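Local coordinates for uncharacterized protein Atu2129 (Agrobacterium tumefaciens, PDB 3DNH), which is of unknown function but has a CREG-like beta-barrel of the FMN-binding clan, so flavin binding is possible though unproven, at residues A[45-50]-A[86-91]; A[110-115]-A[150-155]; A[172-177]-A[218-223]; A[177-182]-A[240-245]. One frame throughout, in Å; residues are numbered along the deposited sequence.

Contact 1 of 4, residues A[45-50]-A[86-91]; sequences ATLDPV and DARISV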
loop_
_atom_site.group_PDB
_atom_site.type_symbol
_atom_site.label_atom_id
_atom_site.label_comp_id
_atom_site.label_asym_id
_atom_site.label_seq_id
_atom_site.Cartn_x
_atom_site.Cartn_y
_atom_site.Cartn_z
ATOM N N ALA A 45 2.794 9.515 2.387
ATOM C CA ALA A 45 2.928 10.107 3.695
ATOM C C ALA A 45 3.132 11.617 3.594
ATOM O O ALA A 45 3.878 12.132 2.744
ATOM C CB ALA A 45 4.077 9.447 4.482
ATOM N N THR A 46 2.526 12.301 4.552
ATOM C CA THR A 46 2.368 13.724 4.560
ATOM C C THR A 46 2.618 14.094 6.045
ATOM O O THR A 46 2.652 13.208 6.918
ATOM C CB THR A 46 0.927 13.859 4.021
ATOM O OG1 THR A 46 0.857 14.417 2.695
ATOM C CG2 THR A 46 -0.141 14.184 4.966
ATOM N N LEU A 47 2.833 15.377 6.335
ATOM C CA LEU A 47 3.082 15.801 7.723
ATOM C C LEU A 47 1.943 16.642 8.283
ATOM O O LEU A 47 1.462 17.582 7.636
ATOM C CB LEU A 47 4.413 16.572 7.852
ATOM C CG LEU A 47 5.763 15.895 7.524
ATOM C CD1 LEU A 47 6.895 16.950 7.528
ATOM C CD2 LEU A 47 6.105 14.754 8.504
ATOM N N ASP A 48 1.526 16.321 9.503
ATOM C CA ASP A 48 0.524 17.110 10.161
ATOM C C ASP A 48 1.121 18.445 10.621
ATOM O O ASP A 48 2.173 18.476 11.269
ATOM C CB ASP A 48 -0.121 16.356 11.297
ATOM C CG ASP A 48 -1.341 17.069 11.833
ATOM O OD1 ASP A 48 -1.174 18.044 12.607
ATOM O OD2 ASP A 48 -2.468 16.674 11.457
ATOM N N PRO A 49 0.461 19.562 10.257
ATOM C CA PRO A 49 0.984 20.901 10.592
ATOM C C PRO A 49 1.068 21.276 12.072
ATOM O O PRO A 49 1.823 22.191 12.413
ATOM C CB PRO A 49 0.048 21.849 9.852
ATOM C CG PRO A 49 -1.149 21.083 9.538
ATOM C CD PRO A 49 -0.770 19.635 9.452
ATOM N N VAL A 50 0.275 20.643 12.939
ATOM C CA VAL A 50 0.243 21.002 14.367
ATOM C C VAL A 50 0.964 19.941 15.195
ATOM O O VAL A 50 1.817 20.253 16.028
ATOM C CB VAL A 50 -1.231 21.183 14.921
ATOM C CG1 VAL A 50 -1.242 21.528 16.415
ATOM C CG2 VAL A 50 -2.006 22.250 14.141
ATOM N N ASP A 86 2.966 22.020 4.205
ATOM C CA ASP A 86 4.350 21.522 4.169
ATOM C C ASP A 86 4.447 20.479 3.047
ATOM O O ASP A 86 3.779 19.423 3.100
ATOM C CB ASP A 86 4.694 20.882 5.525
ATOM C CG ASP A 86 6.164 20.468 5.658
ATOM O OD1 ASP A 86 6.830 20.094 4.668
ATOM O OD2 ASP A 86 6.652 20.495 6.808
ATOM N N ALA A 87 5.277 20.764 2.039
ATOM C CA ALA A 87 5.306 19.929 0.827
ATOM C C ALA A 87 6.161 18.657 0.941
ATOM O O ALA A 87 6.191 17.876 0.008
ATOM C CB ALA A 87 5.736 20.770 -0.416
ATOM N N ARG A 88 6.861 18.453 2.059
ATOM C CA ARG A 88 7.689 17.258 2.247
ATOM C C ARG A 88 6.809 16.008 2.358
ATOM O O ARG A 88 5.907 15.928 3.219
ATOM C CB ARG A 88 8.587 17.387 3.477
ATOM C CG ARG A 88 9.606 18.497 3.337
ATOM C CD ARG A 88 10.453 18.583 4.571
ATOM N NE ARG A 88 9.691 19.066 5.705
ATOM C CZ ARG A 88 10.167 19.159 6.944
ATOM N NH1 ARG A 88 9.389 19.631 7.896
ATOM N NH2 ARG A 88 11.409 18.782 7.234
ATOM N N ILE A 89 7.040 15.064 1.449
ATOM C CA ILE A 89 6.247 13.816 1.362
ATOM C C ILE A 89 7.146 12.607 1.158
ATOM O O ILE A 89 8.330 12.750 0.809
ATOM C CB ILE A 89 5.182 13.845 0.203
ATOM C CG1 ILE A 89 5.801 13.943 -1.206
ATOM C CG2 ILE A 89 4.185 15.017 0.421
ATOM C CD1 ILE A 89 4.783 13.527 -2.358
ATOM N N SER A 90 6.579 11.411 1.375
ATOM C CA SER A 90 7.229 10.164 1.008
ATOM C C SER A 90 6.199 9.261 0.325
ATOM O O SER A 90 5.036 9.253 0.719
ATOM C CB SER A 90 7.815 9.463 2.242
ATOM O OG SER A 90 8.487 8.255 1.884
ATOM N N VAL A 91 6.623 8.489 -0.681
ATOM C CA VAL A 91 5.730 7.481 -1.294
ATOM C C VAL A 91 6.424 6.136 -1.322
ATOM O O VAL A 91 7.651 6.086 -1.418
ATOM C CB VAL A 91 5.278 7.847 -2.750
ATOM C CG1 VAL A 91 4.552 9.151 -2.775
ATOM C CG2 VAL A 91 6.491 7.926 -3.701
HETATM O O HOH W 1 3.346 17.093 4.155
#

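Contact 2 of 4, residues A[110-115]-A[150-155]; sequences VGRADR and RTEGVQ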
loop_
_atom_site.group_PDB
_atom_site.type_symbol
_atom_site.label_atom_id
_atom_site.label_comp_id
_atom_site.label_asym_id
_atom_site.label_seq_id
_atom_site.Cartn_x
_atom_site.Cartn_y
_atom_site.Cartn_z
ATOM N N VAL A 110 11.449 9.799 -1.456
ATOM C CA VAL A 110 11.249 10.909 -0.546
ATOM C C VAL A 110 11.507 12.214 -1.288
ATOM O O VAL A 110 12.496 12.322 -1.989
ATOM C CB VAL A 110 12.144 10.751 0.696
ATOM C CG1 VAL A 110 12.021 11.955 1.623
ATOM C CG2 VAL A 110 11.820 9.436 1.405
ATOM N N GLY A 111 10.629 13.206 -1.132
ATOM C CA GLY A 111 10.869 14.519 -1.767
ATOM C C GLY A 111 9.783 15.538 -1.510
ATOM O O GLY A 111 9.226 15.583 -0.412
ATOM N N ARG A 112 9.497 16.378 -2.508
ATOM C CA ARG A 112 8.451 17.410 -2.373
ATOM C C ARG A 112 7.295 17.207 -3.337
ATOM O O ARG A 112 7.482 16.735 -4.453
ATOM C CB ARG A 112 9.030 18.829 -2.466
ATOM C CG ARG A 112 9.869 19.200 -1.251
ATOM C CD ARG A 112 10.668 20.476 -1.426
ATOM N NE ARG A 112 11.466 20.665 -0.215
ATOM C CZ ARG A 112 11.014 21.187 0.930
ATOM N NH1 ARG A 112 11.829 21.249 1.979
ATOM N NH2 ARG A 112 9.766 21.649 1.035
ATOM N N ALA A 113 6.083 17.489 -2.850
ATOM C CA ALA A 113 4.882 17.478 -3.660
ATOM C C ALA A 113 4.747 18.845 -4.299
ATOM O O ALA A 113 4.342 19.818 -3.621
ATOM C CB ALA A 113 3.688 17.206 -2.787
ATOM N N ASP A 114 5.077 18.923 -5.589
ATOM C CA ASP A 114 4.968 20.132 -6.359
ATOM C C ASP A 114 3.619 20.125 -7.070
ATOM O O ASP A 114 3.305 19.222 -7.849
ATOM C CB ASP A 114 6.072 20.193 -7.423
ATOM C CG ASP A 114 7.438 20.532 -6.860
ATOM O OD1 ASP A 114 7.524 21.299 -5.882
ATOM O OD2 ASP A 114 8.460 20.046 -7.407
ATOM N N ARG A 115 2.849 21.171 -6.864
ATOM C CA ARG A 115 1.604 21.314 -7.582
ATOM C C ARG A 115 1.829 21.516 -9.095
ATOM O O ARG A 115 2.616 22.373 -9.523
ATOM C CB ARG A 115 0.828 22.461 -6.956
ATOM C CG ARG A 115 -0.631 22.348 -7.179
ATOM C CD ARG A 115 -1.358 21.594 -6.079
ATOM N NE ARG A 115 -2.710 22.107 -6.184
ATOM C CZ ARG A 115 -3.181 23.125 -5.476
ATOM N NH1 ARG A 115 -2.441 23.691 -4.539
ATOM N NH2 ARG A 115 -4.410 23.555 -5.692
ATOM N N ARG A 150 8.709 15.616 -6.625
ATOM C CA ARG A 150 10.084 16.003 -6.847
ATOM C C ARG A 150 10.943 15.095 -5.977
ATOM O O ARG A 150 11.017 15.296 -4.776
ATOM C CB ARG A 150 10.303 17.453 -6.425
ATOM C CG ARG A 150 11.564 18.038 -7.003
ATOM C CD ARG A 150 11.976 19.371 -6.396
ATOM N NE ARG A 150 10.871 20.216 -5.936
ATOM C CZ ARG A 150 11.018 21.239 -5.097
ATOM N NH1 ARG A 150 12.213 21.546 -4.633
ATOM N NH2 ARG A 150 9.978 21.969 -4.712
ATOM N N THR A 151 11.577 14.091 -6.573
ATOM C CA THR A 151 12.273 13.055 -5.790
ATOM C C THR A 151 13.609 13.608 -5.307
ATOM O O THR A 151 14.392 14.146 -6.119
ATOM C CB THR A 151 12.501 11.777 -6.627
ATOM O OG1 THR A 151 11.225 11.172 -6.921
ATOM C CG2 THR A 151 13.348 10.761 -5.859
ATOM N N GLU A 152 13.875 13.472 -4.000
ATOM C CA GLU A 152 15.125 13.923 -3.432
ATOM C C GLU A 152 15.945 12.777 -2.844
ATOM O O GLU A 152 17.139 12.921 -2.613
ATOM C CB GLU A 152 14.885 15.007 -2.364
ATOM C CG GLU A 152 14.174 16.214 -2.898
ATOM C CD GLU A 152 13.957 17.261 -1.855
ATOM O OE1 GLU A 152 13.015 17.142 -1.056
ATOM O OE2 GLU A 152 14.723 18.230 -1.848
ATOM N N GLY A 153 15.313 11.639 -2.602
ATOM C CA GLY A 153 16.028 10.517 -2.015
ATOM C C GLY A 153 15.271 9.264 -2.303
ATOM O O GLY A 153 14.035 9.297 -2.461
ATOM N N VAL A 154 15.998 8.163 -2.415
ATOM C CA VAL A 154 15.427 6.898 -2.938
ATOM C C VAL A 154 15.909 5.770 -2.048
ATOM O O VAL A 154 17.099 5.715 -1.706
ATOM C CB VAL A 154 15.960 6.585 -4.366
ATOM C CG1 VAL A 154 15.426 5.219 -4.920
ATOM C CG2 VAL A 154 15.644 7.692 -5.296
ATOM N N GLN A 155 15.006 4.855 -1.707
ATOM C CA GLN A 155 15.416 3.556 -1.135
ATOM C C GLN A 155 14.709 2.409 -1.870
ATOM O O GLN A 155 13.517 2.476 -2.063
ATOM C CB GLN A 155 15.049 3.536 0.342
ATOM C CG GLN A 155 15.793 2.539 1.175
ATOM C CD GLN A 155 17.290 2.838 1.283
ATOM O OE1 GLN A 155 17.753 3.992 1.202
ATOM N NE2 GLN A 155 18.042 1.794 1.459
HETATM O O HOH W 2 13.868 20.482 -0.401
#

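Contact 3 of 4, residues A[172-177]-A[218-223]; sequences LRTDLS and SIDPDG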
loop_
_atom_site.group_PDB
_atom_site.type_symbol
_atom_site.label_atom_id
_atom_site.label_comp_id
_atom_site.label_asym_id
_atom_site.label_seq_id
_atom_site.Cartn_x
_atom_site.Cartn_y
_atom_site.Cartn_z
ATOM N N LEU A 172 16.844 6.982 -11.304
ATOM C CA LEU A 172 15.496 6.577 -11.632
ATOM C C LEU A 172 14.943 7.285 -12.851
ATOM O O LEU A 172 14.022 6.762 -13.498
ATOM C CB LEU A 172 14.546 6.784 -10.454
ATOM C CG LEU A 172 14.867 6.070 -9.160
ATOM C CD1 LEU A 172 13.611 6.187 -8.299
ATOM C CD2 LEU A 172 15.214 4.621 -9.413
ATOM N N ARG A 173 15.442 8.480 -13.147
ATOM C CA ARG A 173 14.885 9.272 -14.249
ATOM C C ARG A 173 15.217 8.747 -15.614
ATOM O O ARG A 173 16.300 8.208 -15.816
ATOM C CB ARG A 173 15.358 10.716 -14.194
ATOM C CG ARG A 173 14.337 11.647 -13.536
ATOM C CD ARG A 173 14.759 13.110 -13.759
ATOM N NE ARG A 173 16.218 13.268 -13.759
ATOM C CZ ARG A 173 16.972 13.453 -12.673
ATOM N NH1 ARG A 173 16.426 13.521 -11.453
ATOM N NH2 ARG A 173 18.292 13.573 -12.814
ATOM N N THR A 174 14.301 8.936 -16.569
ATOM C CA THR A 174 14.646 8.665 -17.964
ATOM C C THR A 174 15.141 9.899 -18.693
ATOM O O THR A 174 14.434 10.885 -18.794
ATOM C CB THR A 174 13.440 8.087 -18.728
ATOM O OG1 THR A 174 12.983 6.934 -18.027
ATOM C CG2 THR A 174 13.840 7.724 -20.150
ATOM N N ASP A 175 16.346 9.825 -19.253
ATOM C CA ASP A 175 16.933 10.971 -19.916
ATOM C C ASP A 175 16.333 11.171 -21.315
ATOM O O ASP A 175 16.449 10.302 -22.186
ATOM C CB ASP A 175 18.444 10.786 -19.974
ATOM C CG ASP A 175 19.180 12.024 -20.462
ATOM O OD1 ASP A 175 18.536 13.045 -20.811
ATOM O OD2 ASP A 175 20.428 11.967 -20.477
ATOM N N LEU A 176 15.721 12.339 -21.531
ATOM C CA LEU A 176 15.040 12.628 -22.802
ATOM C C LEU A 176 15.905 13.427 -23.791
ATOM O O LEU A 176 15.525 13.566 -24.949
ATOM C CB LEU A 176 13.672 13.297 -22.591
ATOM C CG LEU A 176 12.618 12.610 -21.668
ATOM C CD1 LEU A 176 11.307 13.399 -21.621
ATOM C CD2 LEU A 176 12.352 11.170 -21.994
ATOM N N SER A 177 17.049 13.941 -23.321
ATOM C CA SER A 177 18.039 14.672 -24.142
ATOM C C SER A 177 18.537 13.798 -25.250
ATOM O O SER A 177 18.834 12.634 -25.008
ATOM C CB SER A 177 19.256 15.024 -23.303
ATOM O OG SER A 177 18.836 15.598 -22.103
ATOM N N SER A 218 2.777 5.065 -22.876
ATOM C CA SER A 218 3.905 5.931 -22.981
ATOM C C SER A 218 5.068 5.233 -23.639
ATOM O O SER A 218 5.371 4.086 -23.302
ATOM C CB SER A 218 4.304 6.440 -21.571
ATOM O OG SER A 218 5.201 7.518 -21.620
ATOM N N ILE A 219 5.728 5.933 -24.582
ATOM C CA ILE A 219 6.979 5.455 -25.217
ATOM C C ILE A 219 8.079 6.426 -24.831
ATOM O O ILE A 219 7.863 7.635 -24.873
ATOM C CB ILE A 219 6.865 5.419 -26.758
ATOM C CG1 ILE A 219 5.690 4.490 -27.179
ATOM C CG2 ILE A 219 8.229 5.052 -27.396
ATOM C CD1 ILE A 219 5.230 4.646 -28.612
ATOM N N ASP A 220 9.237 5.897 -24.437
ATOM C CA ASP A 220 10.376 6.754 -24.057
ATOM C C ASP A 220 11.675 6.140 -24.604
ATOM O O ASP A 220 11.656 5.032 -25.168
ATOM C CB ASP A 220 10.374 7.042 -22.518
ATOM C CG ASP A 220 10.529 5.768 -21.664
ATOM O OD1 ASP A 220 11.608 5.116 -21.749
ATOM O OD2 ASP A 220 9.588 5.402 -20.904
ATOM N N PRO A 221 12.799 6.855 -24.493
ATOM C CA PRO A 221 14.003 6.243 -25.066
ATOM C C PRO A 221 14.407 4.849 -24.544
ATOM O O PRO A 221 15.141 4.117 -25.237
ATOM C CB PRO A 221 15.102 7.278 -24.726
ATOM C CG PRO A 221 14.367 8.570 -24.695
ATOM C CD PRO A 221 13.062 8.230 -24.001
ATOM N N ASP A 222 13.969 4.496 -23.348
ATOM C CA ASP A 222 14.401 3.243 -22.708
ATOM C C ASP A 222 13.360 2.111 -22.815
ATOM O O ASP A 222 13.672 0.913 -22.596
ATOM C CB ASP A 222 14.740 3.502 -21.226
ATOM C CG ASP A 222 16.015 4.318 -21.050
ATOM O OD1 ASP A 222 16.842 4.374 -21.990
ATOM O OD2 ASP A 222 16.179 4.909 -19.962
ATOM N N GLY A 223 12.151 2.474 -23.212
ATOM C CA GLY A 223 11.108 1.461 -23.412
ATOM C C GLY A 223 9.692 1.997 -23.451
ATOM O O GLY A 223 9.474 3.173 -23.730
HETATM O O HOH W 3 17.843 7.318 -19.369
#

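Contact 4 of 4, residues A[177-182]-A[240-245]; sequences SGAEEL and RVETLK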
loop_
_atom_site.group_PDB
_atom_site.type_symbol
_atom_site.label_atom_id
_atom_site.label_comp_id
_atom_site.label_asym_id
_atom_site.label_seq_id
_atom_site.Cartn_x
_atom_site.Cartn_y
_atom_site.Cartn_z
ATOM N N SER A 177 17.049 13.941 -23.321
ATOM C CA SER A 177 18.039 14.672 -24.142
ATOM C C SER A 177 18.537 13.798 -25.250
ATOM O O SER A 177 18.834 12.634 -25.008
ATOM C CB SER A 177 19.256 15.024 -23.303
ATOM O OG SER A 177 18.836 15.598 -22.103
ATOM N N GLY A 178 18.629 14.335 -26.461
ATOM C CA GLY A 178 19.102 13.541 -27.602
ATOM C C GLY A 178 17.983 12.802 -28.313
ATOM O O GLY A 178 18.148 12.400 -29.457
ATOM N N ALA A 179 16.839 12.658 -27.646
ATOM C CA ALA A 179 15.665 11.908 -28.156
ATOM C C ALA A 179 14.447 12.762 -28.538
ATOM O O ALA A 179 13.352 12.221 -28.667
ATOM C CB ALA A 179 15.222 10.851 -27.138
ATOM N N GLU A 180 14.639 14.064 -28.776
ATOM C CA GLU A 180 13.503 14.934 -29.134
ATOM C C GLU A 180 12.692 14.434 -30.327
ATOM O O GLU A 180 11.476 14.570 -30.324
ATOM C CB GLU A 180 13.912 16.398 -29.343
ATOM C CG GLU A 180 15.365 16.639 -29.702
ATOM C CD GLU A 180 16.304 16.372 -28.537
ATOM O OE1 GLU A 180 17.085 15.414 -28.642
ATOM O OE2 GLU A 180 16.259 17.096 -27.520
ATOM N N GLU A 181 13.355 13.850 -31.337
ATOM C CA GLU A 181 12.641 13.263 -32.483
ATOM C C GLU A 181 11.642 12.165 -32.085
ATOM O O GLU A 181 10.474 12.193 -32.515
ATOM C CB GLU A 181 13.616 12.758 -33.567
ATOM C CG GLU A 181 13.059 11.521 -34.297
ATOM C CD GLU A 181 13.433 11.416 -35.762
ATOM O OE1 GLU A 181 14.265 12.232 -36.227
ATOM O OE2 GLU A 181 12.883 10.515 -36.444
ATOM N N LEU A 182 12.084 11.195 -31.277
ATOM C CA LEU A 182 11.177 10.157 -30.723
ATOM C C LEU A 182 10.035 10.760 -29.904
ATOM O O LEU A 182 8.873 10.356 -30.009
ATOM C CB LEU A 182 11.964 9.232 -29.788
ATOM C CG LEU A 182 11.147 8.145 -29.090
ATOM C CD1 LEU A 182 10.710 7.076 -30.088
ATOM C CD2 LEU A 182 11.947 7.506 -27.945
ATOM N N ARG A 240 19.104 2.016 -26.233
ATOM C CA ARG A 240 18.401 3.292 -26.050
ATOM C C ARG A 240 17.949 3.754 -27.416
ATOM O O ARG A 240 18.687 3.630 -28.382
ATOM C CB ARG A 240 19.357 4.340 -25.427
ATOM C CG ARG A 240 18.792 5.749 -25.266
ATOM C CD ARG A 240 19.858 6.769 -24.754
ATOM N NE ARG A 240 19.387 8.138 -24.974
ATOM C CZ ARG A 240 18.515 8.768 -24.190
ATOM N NH1 ARG A 240 18.008 8.159 -23.127
ATOM N NH2 ARG A 240 18.128 9.991 -24.490
ATOM N N VAL A 241 16.759 4.321 -27.493
ATOM C CA VAL A 241 16.144 4.690 -28.785
ATOM C C VAL A 241 15.983 6.226 -28.851
ATOM O O VAL A 241 15.543 6.854 -27.895
ATOM C CB VAL A 241 14.788 3.943 -28.964
ATOM C CG1 VAL A 241 13.929 4.610 -30.022
ATOM C CG2 VAL A 241 15.070 2.471 -29.342
ATOM N N GLU A 242 16.388 6.837 -29.965
ATOM C CA GLU A 242 16.427 8.315 -30.002
ATOM C C GLU A 242 15.622 8.921 -31.142
ATOM O O GLU A 242 15.167 10.070 -31.073
ATOM C CB GLU A 242 17.877 8.811 -30.009
ATOM C CG GLU A 242 18.467 8.847 -28.600
ATOM C CD GLU A 242 19.844 9.457 -28.563
ATOM O OE1 GLU A 242 20.525 9.533 -29.630
ATOM O OE2 GLU A 242 20.253 9.856 -27.447
ATOM N N THR A 243 15.381 8.089 -32.146
ATOM C CA THR A 243 14.703 8.508 -33.358
ATOM C C THR A 243 13.595 7.562 -33.710
ATOM O O THR A 243 13.495 6.435 -33.176
ATOM C CB THR A 243 15.680 8.580 -34.562
ATOM O OG1 THR A 243 16.150 7.261 -34.878
ATOM C CG2 THR A 243 16.860 9.496 -34.258
ATOM N N LEU A 244 12.755 8.004 -34.636
ATOM C CA LEU A 244 11.660 7.162 -35.085
ATOM C C LEU A 244 12.204 5.935 -35.819
ATOM O O LEU A 244 11.727 4.818 -35.597
ATOM C CB LEU A 244 10.709 7.948 -35.991
ATOM C CG LEU A 244 9.476 7.175 -36.468
ATOM C CD1 LEU A 244 8.486 7.023 -35.323
ATOM C CD2 LEU A 244 8.833 7.930 -37.602
ATOM N N LYS A 245 13.182 6.150 -36.703
ATOM C CA LYS A 245 13.836 5.041 -37.394
ATOM C C LYS A 245 14.318 4.006 -36.385
ATOM O O LYS A 245 14.084 2.818 -36.575
ATOM C CB LYS A 245 15.023 5.496 -38.267
ATOM C CG LYS A 245 15.474 4.388 -39.217
ATOM C CD LYS A 245 16.275 4.892 -40.426
ATOM C CE LYS A 245 16.007 4.006 -41.631
ATOM N NZ LYS A 245 14.542 3.924 -41.919
HETATM O O HOH W 4 16.346 12.629 -31.723
#

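Contact 1 of 4, residues A[45-50]-A[86-91]
Ala-45 and Ser-90 form an antiparallel hydrogen-bonded pair where strand 41-47 meets strand 88-93, the two strands that close the barrel. Ala-45 N donates to Ser-90 O at 2.8 Å, and Ser-90 N returns the bond to Ala-45 O at 3.1 Å. That carbonyl also receives a CA-H...O contact from Ile-89 CA, 3.2 Å away. Beyond the pair the strands spread, and one water spans the widening gap, accepting from Leu-47 N and donating to the carbonyls of Asp-86 and Arg-88.

Arg-88 is a compact example of a side chain held by a residue two positions earlier. Past CB, its CG packs on Arg-112 NH1 of the adjacent strand. After CD the chain bends, chi3 of -69° turning NE back to the carboxylate of Asp-86. NE donates to Asp-86 OD1 at 3.2 Å, while NH1 at the tip reaches OD2 of the same residue at 3.1 Å. Both bonds lie in the guanidinium plane and use syn lone pairs, a side-on two-point grip. Asp-86 OD1 is also met on its anti side by Arg-88 N, completing an Asx turn. Across the gap, Leu-47 CD1 rests obliquely on the ion pair, 3.7 Å from Arg-88 NH1 and 3.6 Å from Asp-86 OD2.

Tyr-53 of the second subunit adds a cation-pi contact to Arg-88, and Ser-90 OG bonds Thr-56 of that subunit. In this part of the seam, then, two direct backbone bonds give way to a water bridge and to a pre-organised ion pair against which a leucine methyl packs, facing the dimer partner.

Contact 2 of 4, residues A[110-115]-A[150-155]
Val-110 on one strand faces Glu-152 and Gly-153 on its antiparallel neighbour, the axes 4.3 Å apart, a worked case of the classic beta bulge. Val-110 N donates to Gly-153 O at 2.8 Å. Val-110 O accepts from Glu-152 N at 2.7 Å and, at a more bent angle, from Gly-153 N at 3.0 Å. Past the bulge, Gly-111 and Thr-151 form a non-hydrogen-bonded pair and Arg-112 with Arg-150 a hydrogen-bonded one, Arg-150 N donating to Arg-112 O at 2.7 Å.

Arg-112 and Arg-150 run side by side in the same direction. The Arg-150 chain, bent at chi3 (-31°), presents NE and NH2 edge-on to the nearly coplanar carboxylate of Asp-114: NH2 to OD1 and NE to OD2 are both 2.8 Å, on syn lone pairs. Arg-112 CD covers one face of that guanidinium near its rim, 3.7 Å from NH2. The Asp-114 carboxylate would be expected to ease the repulsion between the two guanidiniums. Arg-112 NE also has a long salt bridge with Glu-152 OE1; that oxygen is bonded by Tyr-53 OH of the second subunit.

Strand 88-93 pairs with the other edge of strand 106-115, while Thr-151 and Val-154 pack on helix 169-172.

Contact 3 of 4, residues A[172-177]-A[218-223]
Thr-174 CG2 meets two carboxylates at once, lying 3.8 Å from Asp-220 OD1 and 3.7 Å from Asp-222 OD2. The first torsion of Thr-174 sets CG2 anti to the backbone N, and OG1 anti to the carbonyl carbon (chi1 -55°), where it bonds Arg-33 of helix 28-38. Outside the two segments, Arg-33 NH2 also pairs with the carboxylate of Asp-222, so that one arginine serves a residue from each side of the contact.

Asp-220 carries its CG between the backbone N and the carbonyl carbon (chi1 62°). Its carboxylate is located by OD1, which accepts from Asp-222 N at 2.9 Å through its anti lone pair, an Asx turn, and also has a salt bridge to Arg-234. Backbone bonds run both ways between Asp-220 and Gly-223, with Pro-221 and Asp-222 at the corners of a type I turn. This is the tight hairpin joining strands 215-220 and 223-227 of the small three-stranded antiparallel sheet.

Pro-221 offers its ring to the loop. The Leu-176 side chain crosses the ring at about a right angle, CD2 lying 3.6 Å from Pro-221 CD, while Asp-175 O lies 3.7 Å from Pro-221 CG. Asp-175 turns its own carboxylate to Ser-177, whose N meets OD1 from above the carboxylate plane and whose OG donates to the syn lone pair of the same OD1, at 2.9 Å. A water accepts from Asp-175 N and donates to Asp-222 OD2 at 3.0 Å.

Contact 4 of 4, residues A[177-182]-A[240-245]
Two helix N-termini meet here, that of helix 180-194 after Ala-179 and that of helix 244-254 after Thr-243, and each segment supplies an acceptor to the other's first turn. Leu-244 N, at the start of the second helix, donates to Glu-181 OE2 at 3.1 Å, meeting it from above the carboxylate plane. In exchange, Leu-182 N donates to Glu-242 O at 3.3 Å, also from above the carbonyl plane. A water extends this second link: it accepts from Glu-181 N and donates to Gly-178 O and, at 2.9 Å, to Glu-242 O.

Glu-181 bends at chi2 and crosses Leu-244 at about a right angle, with CG 3.6 Å from Thr-243 CA. Its negative charge at a helix start would be expected to interact favourably with the helix dipole. Next to the polar exchange, Leu-182, its CG anti to the backbone N (chi1 177°), crosses Val-241 at about a right angle with CD1 4.1 Å from CG1; Phe-247 packs on both. Val-241 O, 3.7 Å from Leu-182 CD2, is buried and finds no polar partner in the model.

At the outer end, Glu-242 CD lies 3.5 Å from Gly-178 O. Arg-240 NE forms a salt bridge with Glu-242 OE2 at 3.1 Å, meeting it on the anti side and well out of the carboxylate plane, while NH1 of that arginine binds Asp-175 O.

Two helix starts thus exchange acceptors, a carboxylate for Leu-244 N and a backbone carbonyl for Leu-182 N, while water takes Glu-181 N and Thr-243 OG1, bonded to Gln-246 N, is the local N-cap of its own helix.

How the contacts relate
Contacts 1 and 2 belong to one barrel, sharing it through the neighbouring strands 88-93 and 106-115, and both face the second subunit; contacts 3 and 4 are untouched by it. Contact 1 is buried, the other three only partly so. Backbone pairing dominates the barrel contacts, one bridged by water where the strands spread and the other offset by a bulge, with arginine-carboxylate pairs on the sheet. Contacts 3 and 4, about 10 Å apart between centres, lie across the chain's centre from contact 1 and use van der Waals packing, turn and helix-cap chemistry. They share Ser-177 and touch through Pro-221, whose O accepts from Val-241 N. Val-154 on Leu-172 joins contact 2 to contact 3.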